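Local coordinates for putative C39-like peptidase (Bacillus anthracis, PDB 3ERV), which is of unproven function but probably acts as a cysteine peptidase related to the C39 family, at residues V94-I97 with S101-G104. Residues are numbered along the deposited sequence; the frame is centred on the assembly and turned at random.
Sequences VGNI and SESG. With EDO (1,2-ethanediol), chain B.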
loop_
_atom_site.group_PDB
_atom_site.type_symbol
_atom_site.label_atom_id
_atom_site.label_comp_id
_atom_site.label_asym_id
_atom_site.label_seq_id
_atom_site.Cartn_x
_atom_site.Cartn_y
_atom_site.Cartn_z
ATOM N N VAL A 94 4.968 -6.080 -10.446
ATOM C CA VAL A 94 5.788 -7.203 -10.978
ATOM C C VAL A 94 4.943 -8.457 -11.230
ATOM O O VAL A 94 4.457 -9.113 -10.269
ATOM C CB VAL A 94 7.008 -7.590 -10.031
ATOM C CG1 VAL A 94 7.859 -8.747 -10.653
ATOM C CG2 VAL A 94 7.888 -6.400 -9.740
ATOM N N GLY A 95 4.768 -8.797 -12.505
ATOM C CA GLY A 95 4.044 -9.968 -12.831
ATOM C C GLY A 95 2.534 -9.781 -12.838
ATOM O O GLY A 95 2.031 -8.710 -13.248
ATOM N N ASN A 96 1.824 -10.808 -12.381
ATOM C CA ASN A 96 0.393 -10.956 -12.632
ATOM C C ASN A 96 -0.460 -10.458 -11.476
ATOM O O ASN A 96 -0.434 -11.010 -10.378
ATOM C CB ASN A 96 0.078 -12.413 -12.976
ATOM C CG ASN A 96 -1.226 -12.554 -13.729
ATOM O OD1 ASN A 96 -2.307 -12.256 -13.180
ATOM N ND2 ASN A 96 -1.143 -12.972 -15.004
ATOM N N ILE A 97 -1.140 -9.330 -11.697
ATOM C CA ILE A 97 -2.016 -8.751 -10.692
ATOM C C ILE A 97 -3.336 -9.558 -10.485
ATOM O O ILE A 97 -3.940 -9.498 -9.420
ATOM C CB ILE A 97 -2.326 -7.273 -11.059
ATOM C CG1 ILE A 97 -2.914 -6.505 -9.850
ATOM C CG2 ILE A 97 -3.219 -7.224 -12.346
ATOM C CD1 ILE A 97 -2.829 -4.969 -10.028
ATOM N N SER A 101 -2.385 -18.147 -10.313
ATOM C CA SER A 101 -1.918 -19.206 -11.204
ATOM C C SER A 101 -0.752 -18.766 -12.072
ATOM O O SER A 101 -0.199 -19.581 -12.795
ATOM C CB SER A 101 -3.060 -19.735 -12.081
ATOM O OG SER A 101 -3.394 -18.790 -13.102
ATOM N N GLU A 102 -0.369 -17.487 -12.029
ATOM C CA GLU A 102 0.841 -17.026 -12.732
ATOM C C GLU A 102 1.695 -16.357 -11.703
ATOM O O GLU A 102 1.171 -15.954 -10.675
ATOM C CB GLU A 102 0.485 -16.023 -13.822
ATOM C CG GLU A 102 -0.411 -16.637 -14.857
ATOM C CD GLU A 102 0.355 -17.621 -15.723
ATOM O OE1 GLU A 102 1.581 -17.423 -15.874
ATOM O OE2 GLU A 102 -0.259 -18.569 -16.277
ATOM N N SER A 103 3.001 -16.261 -11.959
ATOM C CA SER A 103 3.916 -15.557 -11.039
ATOM C C SER A 103 3.603 -14.082 -10.908
ATOM O O SER A 103 3.264 -13.442 -11.897
ATOM C CB SER A 103 5.356 -15.656 -11.548
ATOM O OG SER A 103 5.686 -17.009 -11.722
ATOM N N GLY A 104 3.815 -13.531 -9.709
ATOM C CA GLY A 104 3.686 -12.093 -9.495
ATOM C C GLY A 104 4.092 -11.722 -8.095
ATOM O O GLY A 104 4.250 -12.590 -7.211
HETATM C C1 EDO B . -1.383 -8.307 -15.114
HETATM O O1 EDO B . -0.410 -7.915 -14.152
HETATM C C2 EDO B . -0.785 -8.852 -16.382
HETATM O O2 EDO B . -0.388 -10.214 -16.217
#
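Asn-96 lays its side chain alongside the root of Glu-102: its CB and ND2 each come within 3.7 Å of Glu-102 CB. With CG anti to the backbone N (chi1 -159°), the amide is carried out over the methylenes of Glu-102, while the glutamate chain bends at its second torsion and takes its carboxylate away from the contact. The amide and carboxylate planes are 39° apart, and the contact is made by the amide and aliphatic carbons. Asparagine suits this place because OD1 accepts the backbone N-H groups of Tyr-98 and Thr-99; the bond to Tyr-98, two residues on, makes an Asx turn. ND2 lies 3.1 Å from O2 of a 1,2-ethanediol, probably a crystallisation additive, whose O1 bridges Gly-95 O and Ile-97 N.

The loop between strand 93-94 and helix 109-119 folds back on itself and brings residues 94-96 and 103-104 together in a single antiparallel beta bridge. Gly-95 and Gly-104, CA atoms 4.0 Å apart, are its non-hydrogen-bonded pair. Of the flanking bonds, one runs from Asn-96 N to Ser-103 O at 3.0 Å, meeting a lone pair in the carbonyl plane though bent to 145° at the hydrogen; just beyond the glycines on the other flank, the backbones of Val-94 and Tyr-105 are bonded. Gly-104 CA also makes a weak C-H...O contact with Val-94 O, 3.2 Å away. Glycine fits at both positions: a beta carbon on either would point into the opposing backbone, and at Gly-95 it would also jam against the carbonyl oxygen of Val-94. Ser-103 points its CB away from 94-97 and rests against Phe-80 of strand 77-82 at an exposed position. NH1 and NH2 of Arg-48 donate to Asn-96 O and Glu-102 O, one on each segment.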